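Transcriptional regulator, PadR family (Bacillus cereus, PDB 4ESB) probably binds DNA through a winged helix-turn-helix domain and regulates transcription as a two-chain PadR-family protein. Local coordinates at residues Leu6-Ile17 and Lys31-Val40; Gln53-Thr61 and Lys72-Gln83. One frame throughout, in Å; residues are numbered along the deposited sequence.

Contact 1: residues Leu6-Ile17 and Lys31-Val40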
# COMPACT_ATOMS: atom_id res chain seq x y z
N LEU A 6 -0.75 -6.05 2.87
CA LEU A 6 0.42 -6.26 3.72
C LEU A 6 1.62 -6.72 2.90
O LEU A 6 2.77 -6.51 3.29
CB LEU A 6 0.11 -7.31 4.80
CG LEU A 6 -0.44 -6.81 6.14
CD1 LEU A 6 -0.98 -7.97 6.95
CD2 LEU A 6 0.63 -6.07 6.92
N LYS A 7 1.35 -7.35 1.75
CA LYS A 7 2.41 -7.87 0.89
C LYS A 7 3.04 -6.77 0.03
O LYS A 7 4.19 -6.88 -0.38
CB LYS A 7 1.86 -8.98 -0.00
CG LYS A 7 1.61 -10.28 0.74
CD LYS A 7 0.38 -11.00 0.25
CE LYS A 7 -0.22 -11.86 1.35
NZ LYS A 7 -0.81 -13.12 0.84
N GLY A 8 2.27 -5.72 -0.24
CA GLY A 8 2.78 -4.60 -1.01
C GLY A 8 3.96 -3.94 -0.32
O GLY A 8 4.96 -3.61 -0.96
N VAL A 9 3.85 -3.78 0.99
CA VAL A 9 4.84 -3.04 1.77
C VAL A 9 5.81 -3.95 2.53
O VAL A 9 6.65 -3.46 3.28
CB VAL A 9 4.14 -2.15 2.81
CG1 VAL A 9 3.17 -1.19 2.12
CG2 VAL A 9 3.41 -3.00 3.84
N LEU A 10 5.70 -5.25 2.33
CA LEU A 10 6.48 -6.21 3.10
C LEU A 10 7.96 -6.20 2.71
O LEU A 10 8.84 -6.29 3.57
CB LEU A 10 5.90 -7.62 2.94
CG LEU A 10 6.60 -8.76 3.68
CD1 LEU A 10 6.56 -8.56 5.19
CD2 LEU A 10 5.95 -10.08 3.30
N GLU A 11 8.23 -6.08 1.41
CA GLU A 11 9.60 -6.01 0.92
C GLU A 11 10.32 -4.80 1.52
O GLU A 11 11.48 -4.89 1.92
CB GLU A 11 9.61 -5.93 -0.61
CG GLU A 11 11.00 -5.82 -1.22
CD GLU A 11 11.04 -6.25 -2.67
OE1 GLU A 11 10.00 -6.70 -3.19
OE2 GLU A 11 12.11 -6.14 -3.30
N GLY A 12 9.61 -3.68 1.60
CA GLY A 12 10.18 -2.46 2.14
C GLY A 12 10.45 -2.54 3.63
O GLY A 12 11.46 -2.01 4.11
N CYS A 13 9.57 -3.20 4.36
CA CYS A 13 9.73 -3.33 5.81
C CYS A 13 10.84 -4.33 6.13
O CYS A 13 11.52 -4.20 7.14
CB CYS A 13 8.41 -3.77 6.45
SG CYS A 13 7.13 -2.50 6.41
N ILE A 14 11.00 -5.32 5.27
CA ILE A 14 12.10 -6.26 5.38
C ILE A 14 13.44 -5.54 5.15
O ILE A 14 14.40 -5.78 5.88
CB ILE A 14 11.95 -7.42 4.38
CG1 ILE A 14 10.95 -8.44 4.93
CG2 ILE A 14 13.30 -8.09 4.12
CD1 ILE A 14 10.68 -9.61 4.01
N LEU A 15 13.49 -4.67 4.16
CA LEU A 15 14.71 -3.89 3.91
C LEU A 15 15.01 -2.98 5.09
O LEU A 15 16.16 -2.85 5.49
CB LEU A 15 14.58 -3.06 2.63
CG LEU A 15 14.60 -3.81 1.29
CD1 LEU A 15 14.33 -2.85 0.15
CD2 LEU A 15 15.92 -4.52 1.08
N TYR A 16 13.97 -2.35 5.64
CA TYR A 16 14.16 -1.47 6.78
C TYR A 16 14.80 -2.23 7.94
O TYR A 16 15.79 -1.79 8.51
CB TYR A 16 12.85 -0.86 7.26
CG TYR A 16 13.04 0.00 8.48
CD1 TYR A 16 13.59 1.27 8.37
CD2 TYR A 16 12.69 -0.45 9.74
CE1 TYR A 16 13.78 2.06 9.48
CE2 TYR A 16 12.87 0.33 10.86
CZ TYR A 16 13.42 1.59 10.73
OH TYR A 16 13.61 2.38 11.84
N ILE A 17 14.21 -3.37 8.27
CA ILE A 17 14.66 -4.17 9.41
C ILE A 17 16.09 -4.63 9.21
O ILE A 17 16.93 -4.49 10.10
CB ILE A 17 13.73 -5.38 9.63
CG1 ILE A 17 12.43 -4.92 10.30
CG2 ILE A 17 14.42 -6.43 10.50
CD1 ILE A 17 11.28 -5.88 10.12
N LYS A 31 10.65 -10.93 14.28
CA LYS A 31 10.51 -9.48 14.38
C LYS A 31 9.30 -9.01 13.57
O LYS A 31 8.54 -8.16 14.02
CB LYS A 31 11.77 -8.76 13.90
CG LYS A 31 12.96 -8.88 14.85
CD LYS A 31 14.00 -7.82 14.53
CE LYS A 31 15.35 -8.12 15.19
NZ LYS A 31 15.31 -7.99 16.67
N LEU A 32 9.12 -9.57 12.37
CA LEU A 32 7.99 -9.21 11.53
C LEU A 32 6.68 -9.53 12.25
O LEU A 32 5.77 -8.71 12.26
CB LEU A 32 8.05 -9.94 10.18
CG LEU A 32 9.09 -9.45 9.17
CD1 LEU A 32 9.09 -10.34 7.94
CD2 LEU A 32 8.82 -8.00 8.76
N ASN A 33 6.60 -10.72 12.85
CA ASN A 33 5.42 -11.11 13.62
C ASN A 33 5.12 -10.13 14.74
O ASN A 33 3.98 -9.69 14.90
CB ASN A 33 5.61 -12.50 14.22
CG ASN A 33 5.56 -13.60 13.19
OD1 ASN A 33 4.99 -13.44 12.11
ND2 ASN A 33 6.15 -14.75 13.52
N LYS A 34 6.15 -9.77 15.51
CA LYS A 34 5.95 -8.98 16.71
C LYS A 34 5.77 -7.49 16.41
O LYS A 34 5.46 -6.70 17.30
CB LYS A 34 7.11 -9.19 17.69
CG LYS A 34 6.92 -8.49 19.02
CD LYS A 34 7.96 -8.91 20.04
CE LYS A 34 7.74 -8.19 21.36
NZ LYS A 34 8.74 -8.56 22.38
N HIS A 35 5.97 -7.10 15.15
CA HIS A 35 5.67 -5.74 14.73
C HIS A 35 4.36 -5.67 13.94
O HIS A 35 4.02 -4.62 13.39
CB HIS A 35 6.82 -5.14 13.91
CG HIS A 35 7.95 -4.63 14.76
ND1 HIS A 35 8.03 -3.32 15.18
CD2 HIS A 35 9.03 -5.26 15.27
CE1 HIS A 35 9.12 -3.17 15.91
NE2 HIS A 35 9.75 -4.33 15.98
N GLY A 36 3.64 -6.79 13.88
CA GLY A 36 2.27 -6.80 13.39
C GLY A 36 2.01 -7.53 12.09
O GLY A 36 0.86 -7.57 11.64
N PHE A 37 3.04 -8.10 11.48
CA PHE A 37 2.83 -8.93 10.29
C PHE A 37 2.55 -10.36 10.74
O PHE A 37 3.39 -11.25 10.59
CB PHE A 37 4.06 -8.91 9.38
CG PHE A 37 4.33 -7.57 8.75
CD1 PHE A 37 5.00 -6.58 9.46
CD2 PHE A 37 3.94 -7.31 7.45
CE1 PHE A 37 5.25 -5.35 8.88
CE2 PHE A 37 4.19 -6.08 6.87
CZ PHE A 37 4.85 -5.10 7.59
N THR A 38 1.36 -10.58 11.29
CA THR A 38 1.05 -11.83 11.98
C THR A 38 0.98 -13.05 11.06
O THR A 38 1.10 -14.18 11.52
CB THR A 38 -0.29 -11.72 12.74
OG1 THR A 38 -1.33 -11.34 11.83
CG2 THR A 38 -0.19 -10.69 13.85
N PHE A 39 0.81 -12.82 9.76
CA PHE A 39 0.64 -13.93 8.82
C PHE A 39 1.97 -14.48 8.30
O PHE A 39 2.00 -15.57 7.72
CB PHE A 39 -0.22 -13.50 7.63
CG PHE A 39 0.55 -12.75 6.58
CD1 PHE A 39 1.13 -13.43 5.52
CD2 PHE A 39 0.68 -11.38 6.64
CE1 PHE A 39 1.84 -12.75 4.55
CE2 PHE A 39 1.38 -10.69 5.67
CZ PHE A 39 1.97 -11.38 4.62
N VAL A 40 3.06 -13.74 8.48
CA VAL A 40 4.33 -14.16 7.89
C VAL A 40 4.97 -15.33 8.64
O VAL A 40 4.83 -15.45 9.86
CB VAL A 40 5.37 -13.01 7.79
CG1 VAL A 40 4.75 -11.79 7.13
CG2 VAL A 40 5.94 -12.66 9.15

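Contact 2: residues Gln53-Thr61 and Lys72-Gln83. With SO4 (sulfate ion), chain B.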
# COMPACT_ATOMS: atom_id res chain seq x y z
N GLN A 53 17.52 -11.42 -2.89
CA GLN A 53 18.93 -11.74 -3.04
C GLN A 53 19.33 -11.73 -4.51
O GLN A 53 20.39 -11.20 -4.88
CB GLN A 53 19.24 -13.11 -2.45
CG GLN A 53 19.41 -13.13 -0.95
CD GLN A 53 19.53 -14.54 -0.41
OE1 GLN A 53 20.63 -15.06 -0.26
NE2 GLN A 53 18.39 -15.16 -0.12
N LYS A 54 18.49 -12.32 -5.35
CA LYS A 54 18.80 -12.43 -6.77
C LYS A 54 18.81 -11.05 -7.42
O LYS A 54 19.47 -10.83 -8.43
CB LYS A 54 17.78 -13.34 -7.46
CG LYS A 54 18.13 -13.70 -8.90
CD LYS A 54 17.14 -14.70 -9.48
CE LYS A 54 15.73 -14.12 -9.59
NZ LYS A 54 15.67 -12.99 -10.55
N GLU A 55 18.07 -10.11 -6.82
CA GLU A 55 18.07 -8.74 -7.31
C GLU A 55 19.09 -7.88 -6.57
O GLU A 55 19.17 -6.68 -6.78
CB GLU A 55 16.68 -8.13 -7.18
CG GLU A 55 15.56 -9.00 -7.75
CD GLU A 55 14.21 -8.35 -7.58
OE1 GLU A 55 14.09 -7.43 -6.74
OE2 GLU A 55 13.26 -8.76 -8.28
N LYS A 56 19.86 -8.52 -5.70
CA LYS A 56 21.00 -7.88 -5.05
C LYS A 56 20.58 -6.75 -4.10
O LYS A 56 21.32 -5.78 -3.93
CB LYS A 56 21.97 -7.35 -6.11
CG LYS A 56 22.40 -8.41 -7.12
CD LYS A 56 23.78 -8.96 -6.81
CE LYS A 56 23.94 -10.39 -7.30
NZ LYS A 56 24.85 -11.16 -6.42
N LEU A 57 19.41 -6.88 -3.49
CA LEU A 57 18.94 -5.91 -2.51
C LEU A 57 19.48 -6.27 -1.14
O LEU A 57 19.76 -5.40 -0.31
CB LEU A 57 17.42 -5.87 -2.47
CG LEU A 57 16.72 -5.52 -3.77
CD1 LEU A 57 15.21 -5.50 -3.56
CD2 LEU A 57 17.20 -4.18 -4.31
N ILE A 58 19.61 -7.57 -0.89
CA ILE A 58 20.18 -8.06 0.36
C ILE A 58 21.15 -9.18 0.04
O ILE A 58 21.16 -9.71 -1.07
CB ILE A 58 19.08 -8.57 1.32
CG1 ILE A 58 18.38 -9.79 0.73
CG2 ILE A 58 18.08 -7.46 1.61
CD1 ILE A 58 17.34 -10.41 1.64
N GLU A 59 21.96 -9.55 1.02
CA GLU A 59 22.99 -10.56 0.82
C GLU A 59 23.23 -11.31 2.12
O GLU A 59 23.42 -10.71 3.17
CB GLU A 59 24.28 -9.90 0.35
CG GLU A 59 25.43 -10.87 0.13
CD GLU A 59 26.76 -10.16 -0.06
OE1 GLU A 59 26.76 -8.92 -0.24
OE2 GLU A 59 27.81 -10.83 -0.03
N GLY A 60 23.24 -12.64 2.03
CA GLY A 60 23.49 -13.47 3.19
C GLY A 60 24.93 -13.90 3.27
O GLY A 60 25.54 -14.23 2.26
N THR A 61 25.49 -13.87 4.48
CA THR A 61 26.85 -14.35 4.70
C THR A 61 26.87 -15.22 5.95
O THR A 61 26.20 -14.92 6.94
CB THR A 61 27.84 -13.19 4.87
OG1 THR A 61 27.81 -12.72 6.23
CG2 THR A 61 27.50 -12.04 3.92
N LYS A 72 23.17 -18.03 8.71
CA LYS A 72 23.19 -17.22 7.50
C LYS A 72 22.51 -15.88 7.77
O LYS A 72 21.29 -15.76 7.66
CB LYS A 72 22.49 -17.96 6.36
CG LYS A 72 22.45 -17.20 5.04
CD LYS A 72 22.16 -18.13 3.87
CE LYS A 72 21.93 -17.35 2.59
NZ LYS A 72 21.22 -18.15 1.55
N TYR A 73 23.31 -14.88 8.13
CA TYR A 73 22.80 -13.54 8.43
C TYR A 73 22.68 -12.73 7.15
O TYR A 73 23.55 -12.79 6.28
CB TYR A 73 23.74 -12.82 9.40
CG TYR A 73 23.71 -13.34 10.82
CD1 TYR A 73 22.80 -12.84 11.74
CD2 TYR A 73 24.59 -14.33 11.24
CE1 TYR A 73 22.77 -13.30 13.04
CE2 TYR A 73 24.57 -14.80 12.54
CZ TYR A 73 23.65 -14.28 13.44
OH TYR A 73 23.63 -14.75 14.73
N TYR A 74 21.60 -11.95 7.04
CA TYR A 74 21.38 -11.11 5.87
C TYR A 74 21.74 -9.66 6.17
O TYR A 74 21.41 -9.13 7.23
CB TYR A 74 19.92 -11.17 5.43
CG TYR A 74 19.46 -12.54 4.96
CD1 TYR A 74 19.73 -12.97 3.67
CD2 TYR A 74 18.74 -13.38 5.80
CE1 TYR A 74 19.30 -14.21 3.23
CE2 TYR A 74 18.32 -14.62 5.37
CZ TYR A 74 18.60 -15.03 4.09
OH TYR A 74 18.18 -16.27 3.66
N HIS A 75 22.42 -9.02 5.22
CA HIS A 75 22.65 -7.58 5.30
C HIS A 75 22.23 -6.92 3.99
O HIS A 75 22.11 -7.58 2.96
CB HIS A 75 24.12 -7.27 5.61
CG HIS A 75 25.07 -7.68 4.53
ND1 HIS A 75 25.14 -7.04 3.31
CD2 HIS A 75 26.01 -8.66 4.49
CE1 HIS A 75 26.07 -7.61 2.56
NE2 HIS A 75 26.61 -8.60 3.26
N ILE A 76 22.01 -5.61 4.05
CA ILE A 76 21.49 -4.84 2.93
C ILE A 76 22.63 -4.36 2.04
O ILE A 76 23.71 -4.02 2.53
CB ILE A 76 20.67 -3.63 3.43
CG1 ILE A 76 19.77 -3.08 2.33
CG2 ILE A 76 21.60 -2.55 3.98
CD1 ILE A 76 18.73 -2.10 2.85
N THR A 77 22.40 -4.34 0.73
CA THR A 77 23.39 -3.83 -0.22
C THR A 77 23.16 -2.34 -0.45
O THR A 77 22.15 -1.79 -0.00
CB THR A 77 23.31 -4.55 -1.58
OG1 THR A 77 22.07 -4.23 -2.23
CG2 THR A 77 23.43 -6.06 -1.41
N ASP A 78 24.09 -1.70 -1.14
CA ASP A 78 23.94 -0.29 -1.48
C ASP A 78 22.68 -0.10 -2.33
O ASP A 78 21.90 0.82 -2.11
CB ASP A 78 25.16 0.22 -2.24
CG ASP A 78 24.94 1.59 -2.84
OD1 ASP A 78 24.91 2.58 -2.08
OD2 ASP A 78 24.80 1.69 -4.08
N LYS A 79 22.51 -0.98 -3.31
CA LYS A 79 21.32 -0.97 -4.15
C LYS A 79 20.06 -1.10 -3.29
O LYS A 79 19.06 -0.43 -3.53
CB LYS A 79 21.37 -2.10 -5.17
CG LYS A 79 20.16 -2.17 -6.09
CD LYS A 79 20.27 -3.34 -7.06
CE LYS A 79 19.00 -3.47 -7.90
NZ LYS A 79 19.02 -4.70 -8.74
N GLY A 80 20.13 -1.97 -2.29
CA GLY A 80 19.01 -2.19 -1.40
C GLY A 80 18.69 -0.96 -0.56
O GLY A 80 17.52 -0.67 -0.30
N LEU A 81 19.73 -0.25 -0.14
CA LEU A 81 19.56 0.97 0.64
C LEU A 81 18.92 2.08 -0.20
O LEU A 81 18.04 2.80 0.28
CB LEU A 81 20.90 1.46 1.18
CG LEU A 81 21.48 0.66 2.35
CD1 LEU A 81 22.99 0.86 2.42
CD2 LEU A 81 20.83 1.06 3.66
N GLU A 82 19.36 2.21 -1.44
CA GLU A 82 18.78 3.19 -2.35
C GLU A 82 17.28 2.97 -2.44
O GLU A 82 16.48 3.90 -2.34
CB GLU A 82 19.39 3.06 -3.75
CG GLU A 82 20.67 3.84 -3.96
CD GLU A 82 21.40 3.42 -5.22
OE1 GLU A 82 20.82 2.65 -6.01
OE2 GLU A 82 22.56 3.85 -5.41
N GLN A 83 16.91 1.70 -2.62
CA GLN A 83 15.52 1.32 -2.81
C GLN A 83 14.72 1.50 -1.51
O GLN A 83 13.54 1.81 -1.54
CB GLN A 83 15.44 -0.12 -3.30
CG GLN A 83 14.06 -0.55 -3.77
CD GLN A 83 14.09 -1.83 -4.58
OE1 GLN A 83 14.97 -2.02 -5.43
NE2 GLN A 83 13.14 -2.73 -4.32
S SO4 B . 20.06 -20.28 10.02
O1 SO4 B . 20.04 -20.44 11.47
O2 SO4 B . 20.56 -21.50 9.40
O3 SO4 B . 18.71 -20.00 9.54
O4 SO4 B . 20.93 -19.17 9.67
O HOH W 1 18.55 -17.50 1.39
O HOH W 2 29.54 -9.54 2.07

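Contact 1: residues Leu6-Ile17 and Lys31-Val40
Phe37 is the main bump of this contact, and Leu6, Val9, Leu10 and Cys13 line the hollow that takes it. Leu6 and Leu10 pack along CD2 and CE2 of the ring: Leu6 CD2, in a poorly ordered side chain, lies 3.6 Å from Phe37 CE2, and Leu10 CD1 reaches Phe37 CD2 at 3.7 Å, the two side chains lying alongside and running opposite ways. Cys13 SG meets the tip, Phe37 CZ, at 3.7 Å, an oblique sulfur-aromatic contact. Val9 CG2 closes the ring edge, which the carbonyl oxygens of Leu6 and Leu32 also meet. Small Cys13 and branched leucines suit a flat guest.

Leu32 is the second bump, set among Leu10, Ile14 and Ile17. Its CD2 presses on Ile17 CD1 at 3.5 Å; both isoleucines turn CG1 beside their own backbone N (chi1 -79° in Ile14), which carries these branches to the leucine. The aliphatic part of Lys31 borders Ile17, while its amine extends beyond the contact to a long, weak ion pair with Glu21.

Phe39 closes the other end, with Leu6 CB 3.7 Å from Phe39 CE2; Lys7 CE, also poorly ordered, approaches obliquely. Val40 CG1 supports one face of that ring. Gly36, with positive phi, ends helix 25-34 in a Schellman motif, and the chain reversal there delivers Phe37 to the hollow. Val98 and Thr97 of the second subunit pack on Val9 and Phe37. Apolar packing of this kind between the first two helices and the segments flanking them is characteristic of the hydrophobic core of a winged helix-turn-helix domain.

Contact 2: residues Gln53-Thr61 and Lys72-Gln83
Thr77 and Lys79 grip the carbonyls that follow helix 42-54. Thr77 N donates to Leu57 O in a straight bond of 3.0 Å, although it approaches from above the carbonyl plane. Thr77 OG1 accepts from Gly80 N at 3.0 Å, so threonine serves as N-cap of helix 78-101; its approach to Lys56 O is too short to be trusted. Lys79 sets CG anti to its backbone N (chi1 179°) and, stretched out from there, brings NZ to Glu55 O at 2.8 Å. Gly80 has no side chain to obstruct Leu57 O, which makes a CA-H...O contact with it; Leu57 itself lies across the amide of Gln83.

Beyond the turn, strands 58-64 and 70-76 run antiparallel. Glu59 and His75 exchange two backbone bonds, as do Thr61 and Tyr73. The Glu59 side chain lies beside the His75 ring, planes 60° apart, and Thr61 CG2 meets the ring edge 3.6 Å from His75 NE2. A water accepts from Gln53 NE2 and Lys72 NZ and is hydrogen-bonded to Tyr74 OH. The Gln53 amide stands steeply against the Tyr74 ring, planes 79° apart; Gly60 leaves room beside that ring, its CA 3.8 Å from Tyr74 CD1.

Farther out, Leu49 O also holds Gln53 NE2, and Arg51 pairs with Glu55. A sulfate held by the Lys72 backbone N and Arg71 may mark where a phosphate could bind, though it probably comes from the crystallisation liquor. The bonds to three successive carbonyl-bearing turn and strand residues, with the threonine cap, imply a well-defined junction of hairpin and helix.

How the contacts relate
Contact 1 closes before contact 2 opens along the chain, and their centres lie about 16 Å apart. Helix 42-54 follows helix 25-34 of the first and leads into segment 53-61 of the second, while helix 10-20, part of contact 1, also packs on contact 2. The two meet directly: Leu15 CD2 packs on Ile58 CG2 at 3.7 Å, and Glu11 lies against Leu57 and Gln83. Contact 1 thus belongs to the helical core, whereas contact 2 joins the hairpin of the wing to the start of helix 78-101. Residues near the end of that helix in the second subunit pack on contact 1, so contact 1 lies next to the dimer interface.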